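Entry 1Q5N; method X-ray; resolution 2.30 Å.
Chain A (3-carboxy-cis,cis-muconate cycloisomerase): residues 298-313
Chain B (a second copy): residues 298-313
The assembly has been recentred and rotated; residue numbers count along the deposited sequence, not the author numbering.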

# COMPACT_ATOMS: atom_id res chain seq x y z
N ALA A 298 4.96 -3.49 13.36
CA ALA A 298 5.90 -2.87 12.44
C ALA A 298 5.87 -3.64 11.10
O ALA A 298 6.00 -3.04 10.03
CB ALA A 298 7.30 -2.88 13.06
N ALA A 299 5.64 -4.95 11.16
CA ALA A 299 5.62 -5.73 9.92
C ALA A 299 4.33 -5.51 9.07
O ALA A 299 4.21 -6.03 7.96
CB ALA A 299 5.79 -7.21 10.23
N ASN A 300 3.38 -4.80 9.66
CA ASN A 300 2.10 -4.39 9.01
C ASN A 300 2.35 -2.94 8.45
O ASN A 300 2.10 -2.65 7.27
CB ASN A 300 0.97 -4.35 10.09
CG ASN A 300 -0.25 -3.49 9.69
OD1 ASN A 300 -1.39 -3.98 9.74
ND2 ASN A 300 -0.05 -2.22 9.34
N ARG A 301 2.88 -2.06 9.30
CA ARG A 301 3.10 -0.67 8.97
C ARG A 301 4.21 -0.37 7.91
O ARG A 301 4.02 0.47 7.00
CB ARG A 301 3.36 0.03 10.32
CG ARG A 301 3.16 1.54 10.38
CD ARG A 301 1.69 2.02 10.23
NE ARG A 301 1.60 3.49 10.08
CZ ARG A 301 2.27 4.38 10.85
NH1 ARG A 301 3.10 3.96 11.81
NH2 ARG A 301 2.10 5.70 10.71
N VAL A 302 5.35 -1.08 7.99
CA VAL A 302 6.43 -0.84 7.05
C VAL A 302 6.02 -1.12 5.61
O VAL A 302 6.34 -0.31 4.72
CB VAL A 302 7.76 -1.58 7.51
CG1 VAL A 302 8.83 -1.48 6.43
CG2 VAL A 302 8.32 -0.84 8.74
N PRO A 303 5.32 -2.25 5.33
CA PRO A 303 4.90 -2.51 3.93
C PRO A 303 4.02 -1.37 3.40
O PRO A 303 4.12 -1.00 2.20
CB PRO A 303 4.12 -3.82 4.02
CG PRO A 303 4.91 -4.58 5.14
CD PRO A 303 5.06 -3.43 6.18
N ALA A 304 3.15 -0.83 4.27
CA ALA A 304 2.28 0.30 3.87
C ALA A 304 3.15 1.53 3.60
O ALA A 304 2.94 2.19 2.62
CB ALA A 304 1.23 0.62 4.96
N LEU A 305 4.12 1.83 4.47
CA LEU A 305 4.99 2.98 4.25
C LEU A 305 5.83 2.81 2.94
O LEU A 305 6.19 3.84 2.29
CB LEU A 305 5.92 3.19 5.44
CG LEU A 305 5.14 3.59 6.71
CD1 LEU A 305 6.07 3.46 7.89
CD2 LEU A 305 4.60 5.03 6.60
N MET A 306 6.11 1.55 2.56
CA MET A 306 6.87 1.29 1.34
C MET A 306 6.06 1.79 0.13
O MET A 306 6.65 2.34 -0.82
CB MET A 306 7.14 -0.22 1.13
CG MET A 306 8.29 -0.83 1.92
SD MET A 306 9.87 0.02 1.62
CE MET A 306 10.04 0.55 3.14
N SER A 307 4.74 1.56 0.16
CA SER A 307 3.89 2.01 -0.94
C SER A 307 4.10 3.53 -1.11
O SER A 307 4.33 4.04 -2.20
CB SER A 307 2.42 1.69 -0.64
OG SER A 307 1.55 2.68 -1.17
N SER A 308 4.09 4.24 0.01
CA SER A 308 4.28 5.66 -0.01
C SER A 308 5.66 6.18 -0.56
O SER A 308 5.70 7.12 -1.40
CB SER A 308 4.09 6.19 1.41
OG SER A 308 4.29 7.58 1.41
N ILE A 309 6.75 5.57 -0.10
CA ILE A 309 8.07 5.97 -0.46
C ILE A 309 8.25 5.69 -1.97
O ILE A 309 8.84 6.52 -2.68
CB ILE A 309 9.08 5.27 0.53
CG1 ILE A 309 10.12 6.27 1.00
CG2 ILE A 309 9.73 4.13 -0.07
CD1 ILE A 309 10.73 6.96 -0.11
N TYR A 310 7.70 4.57 -2.48
CA TYR A 310 7.75 4.29 -3.92
C TYR A 310 6.90 5.28 -4.74
O TYR A 310 7.34 5.68 -5.82
CB TYR A 310 7.31 2.87 -4.21
CG TYR A 310 8.46 1.87 -4.12
CD1 TYR A 310 9.36 1.69 -5.19
CD2 TYR A 310 8.70 1.16 -2.92
CE1 TYR A 310 10.45 0.83 -5.08
CE2 TYR A 310 9.80 0.30 -2.80
CZ TYR A 310 10.65 0.14 -3.87
OH TYR A 310 11.70 -0.71 -3.71
N GLN A 311 5.70 5.67 -4.28
CA GLN A 311 4.93 6.67 -5.03
C GLN A 311 5.76 7.99 -5.06
O GLN A 311 5.70 8.73 -6.03
CB GLN A 311 3.61 7.08 -4.37
CG GLN A 311 2.47 6.14 -4.31
CD GLN A 311 1.35 6.79 -3.43
OE1 GLN A 311 0.83 7.85 -3.80
NE2 GLN A 311 1.02 6.17 -2.26
N SER A 312 6.50 8.30 -4.00
CA SER A 312 7.29 9.51 -3.98
C SER A 312 8.37 9.67 -5.06
O SER A 312 8.97 10.73 -5.18
CB SER A 312 7.93 9.72 -2.60
OG SER A 312 7.00 10.35 -1.74
N MET A 313 8.62 8.61 -5.84
CA MET A 313 9.59 8.70 -6.94
C MET A 313 9.06 9.56 -8.07
O MET A 313 9.85 10.12 -8.83
CB MET A 313 9.89 7.31 -7.51
CG MET A 313 10.55 6.46 -6.44
SD MET A 313 11.79 5.43 -7.01
CE MET A 313 12.90 6.58 -7.80
N ALA B 298 -0.57 14.59 1.49
CA ALA B 298 -1.58 13.80 2.20
C ALA B 298 -2.24 12.83 1.20
O ALA B 298 -2.57 11.70 1.55
CB ALA B 298 -2.61 14.74 2.82
N ALA B 299 -2.37 13.24 -0.06
CA ALA B 299 -3.00 12.35 -1.05
C ALA B 299 -2.09 11.17 -1.49
O ALA B 299 -2.53 10.30 -2.25
CB ALA B 299 -3.44 13.16 -2.27
N ASN B 300 -0.84 11.22 -1.07
CA ASN B 300 0.18 10.16 -1.29
C ASN B 300 0.15 9.24 -0.00
O ASN B 300 0.02 8.01 -0.08
CB ASN B 300 1.58 10.82 -1.43
CG ASN B 300 2.77 9.85 -1.17
OD1 ASN B 300 3.67 9.75 -2.02
ND2 ASN B 300 2.80 9.18 -0.03
N ARG B 301 0.21 9.88 1.17
CA ARG B 301 0.27 9.20 2.44
C ARG B 301 -1.03 8.43 2.88
O ARG B 301 -0.96 7.28 3.38
CB ARG B 301 0.71 10.26 3.45
CG ARG B 301 1.32 9.78 4.77
CD ARG B 301 2.71 9.09 4.64
NE ARG B 301 3.12 8.46 5.92
CZ ARG B 301 3.04 9.05 7.13
NH1 ARG B 301 2.54 10.28 7.25
NH2 ARG B 301 3.50 8.46 8.24
N VAL B 302 -2.21 9.04 2.66
CA VAL B 302 -3.44 8.40 3.07
C VAL B 302 -3.67 7.07 2.35
O VAL B 302 -4.06 6.09 3.01
CB VAL B 302 -4.67 9.41 2.97
CG1 VAL B 302 -5.98 8.68 3.21
CG2 VAL B 302 -4.53 10.43 4.11
N PRO B 303 -3.45 6.99 1.01
CA PRO B 303 -3.64 5.69 0.33
C PRO B 303 -2.74 4.61 0.93
O PRO B 303 -3.16 3.43 1.04
CB PRO B 303 -3.27 5.98 -1.12
CG PRO B 303 -3.77 7.46 -1.29
CD PRO B 303 -3.23 8.07 0.03
N ALA B 304 -1.50 4.99 1.30
CA ALA B 304 -0.57 4.03 1.92
C ALA B 304 -1.11 3.62 3.29
O ALA B 304 -1.10 2.46 3.61
CB ALA B 304 0.85 4.63 2.08
N LEU B 305 -1.59 4.58 4.10
CA LEU B 305 -2.14 4.24 5.41
C LEU B 305 -3.40 3.33 5.28
O LEU B 305 -3.68 2.51 6.20
CB LEU B 305 -2.48 5.50 6.20
CG LEU B 305 -1.22 6.31 6.55
CD1 LEU B 305 -1.66 7.69 7.02
CD2 LEU B 305 -0.39 5.61 7.64
N MET B 306 -4.13 3.46 4.16
CA MET B 306 -5.31 2.65 3.93
C MET B 306 -4.89 1.17 3.83
O MET B 306 -5.61 0.29 4.33
CB MET B 306 -6.03 3.01 2.61
CG MET B 306 -6.95 4.23 2.64
SD MET B 306 -8.24 4.11 3.91
CE MET B 306 -7.70 5.36 4.78
N SER B 307 -3.76 0.91 3.15
CA SER B 307 -3.28 -0.46 3.02
C SER B 307 -3.12 -1.04 4.44
O SER B 307 -3.58 -2.14 4.75
CB SER B 307 -1.94 -0.48 2.26
OG SER B 307 -1.09 -1.50 2.74
N SER B 308 -2.52 -0.26 5.32
CA SER B 308 -2.31 -0.68 6.68
C SER B 308 -3.60 -0.98 7.52
O SER B 308 -3.69 -2.03 8.21
CB SER B 308 -1.49 0.38 7.40
OG SER B 308 -1.30 -0.01 8.72
N ILE B 309 -4.57 -0.07 7.46
CA ILE B 309 -5.78 -0.17 8.21
C ILE B 309 -6.56 -1.41 7.70
O ILE B 309 -7.12 -2.15 8.52
CB ILE B 309 -6.52 1.22 8.16
CG1 ILE B 309 -7.01 1.61 9.55
CG2 ILE B 309 -7.62 1.22 7.23
CD1 ILE B 309 -7.77 0.54 10.15
N TYR B 310 -6.55 -1.66 6.38
CA TYR B 310 -7.18 -2.86 5.84
C TYR B 310 -6.46 -4.16 6.25
O TYR B 310 -7.13 -5.14 6.54
CB TYR B 310 -7.28 -2.79 4.32
CG TYR B 310 -8.54 -2.07 3.85
CD1 TYR B 310 -9.78 -2.75 3.77
CD2 TYR B 310 -8.52 -0.69 3.55
CE1 TYR B 310 -10.94 -2.08 3.41
CE2 TYR B 310 -9.68 -0.01 3.19
CZ TYR B 310 -10.87 -0.70 3.12
OH TYR B 310 -11.98 -0.00 2.75
N GLN B 311 -5.11 -4.18 6.27
CA GLN B 311 -4.42 -5.39 6.74
C GLN B 311 -4.82 -5.62 8.24
O GLN B 311 -4.92 -6.75 8.67
CB GLN B 311 -2.90 -5.27 6.78
CG GLN B 311 -2.10 -5.23 5.53
CD GLN B 311 -0.62 -4.93 5.91
OE1 GLN B 311 -0.00 -5.75 6.61
NE2 GLN B 311 -0.07 -3.76 5.48
N SER B 312 -5.02 -4.56 9.01
CA SER B 312 -5.39 -4.71 10.40
C SER B 312 -6.71 -5.46 10.69
O SER B 312 -7.00 -5.75 11.85
CB SER B 312 -5.41 -3.36 11.11
OG SER B 312 -4.10 -3.03 11.54
N MET B 313 -7.49 -5.76 9.66
CA MET B 313 -8.73 -6.53 9.85
C MET B 313 -8.43 -7.97 10.20
O MET B 313 -9.26 -8.63 10.83
CB MET B 313 -9.58 -6.52 8.57
CG MET B 313 -10.01 -5.09 8.27
SD MET B 313 -11.60 -4.95 7.65
CE MET B 313 -12.57 -5.74 8.92

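Residues 298-311 of each chain are helical, continuing a helix that begins earlier in the sequence, and the two helices pack across an exact two-fold axis. They run nearly antiparallel, with an angle of 155° between their N-to-C directions, and their axes approach to 7.8 Å. The register is centred on alanine: the CA atoms of A304(A) and A304(B) lie 5.1 Å apart. Each helix is kinked where the N atoms of N300(A) and P303(A), and of their mates in chain B, lack a bond to the preceding turn. At P303(A) this follows from chemistry, since the proline nitrogen carries no hydrogen. Around these breaks the helical pattern persists, with L305(A) N bonded to R301(A) O across P303(A), 2.9 Å, and I309(A) N to L305(A) O, 3.0 Å, whereas S307(A) N makes only weak bonds, to P303(A) O at 3.3 Å and A304(A) O at 3.1 Å.

The close approach rests on small side chains at the centre. The CA-to-CB bonds of A304(A) and A304(B) point toward the partner helix, and the methyl of A304(B) reaches the opposing backbone, with A304(A) O 3.3 Å from A304(B) CB. Its symmetry mate also packs against serine: A304(A) CB lies 3.7 Å from S308(B) CB and 3.8 Å from S307(B) OG. The S307(B) hydroxyl, although close to this methyl, is hydrogen-bonded elsewhere in the structure.

Away from this centre, the antiparallel arrangement brings the N-terminal part of each stretch beside the C-terminal part of the other. Q311(B), whose CA-to-CB bond also points toward the partner, donates a hydrogen bond from Q311(B) NE2 to N300(A) O, 3.0 Å, with an N-H...O angle of 144°; the two-fold repeats it from Q311(A) NE2 to N300(B) O. Because the acceptor is a backbone carbonyl, each bond ties a side chain of one helix directly to the main chain of the other. The side chain of N300(A) starts sideways, but its end comes nearer the partner, in a t rotamer, and its amide settles among S308(B), Q311(B) and S312(B). The amide is probably turned over in the model, so its individual polar pairings are best left open.

R301(A) makes a different kind of contact, repeated by the two-fold. Its CA-to-CB bond points away from the other helix, yet the long side chain bends back so that its end comes nearer. R301(A) CD lies 3.9 Å from S308(B) OG, while L305(B) CD2 meets the edge of the guanidinium, near its plane, 3.8 Å from R301(A) NE. That nitrogen is buried by the contact and has no polar partner in the model, whereas R301(A) NH1 is hydrogen-bonded elsewhere in the structure. The two arginines also meet across the axis, R301(A) NH2 standing 4.0 Å from R301(B) NH2, an approach of like charges that offers no attraction of its own. Altogether the two stretches bury 714 Å², counting both sides.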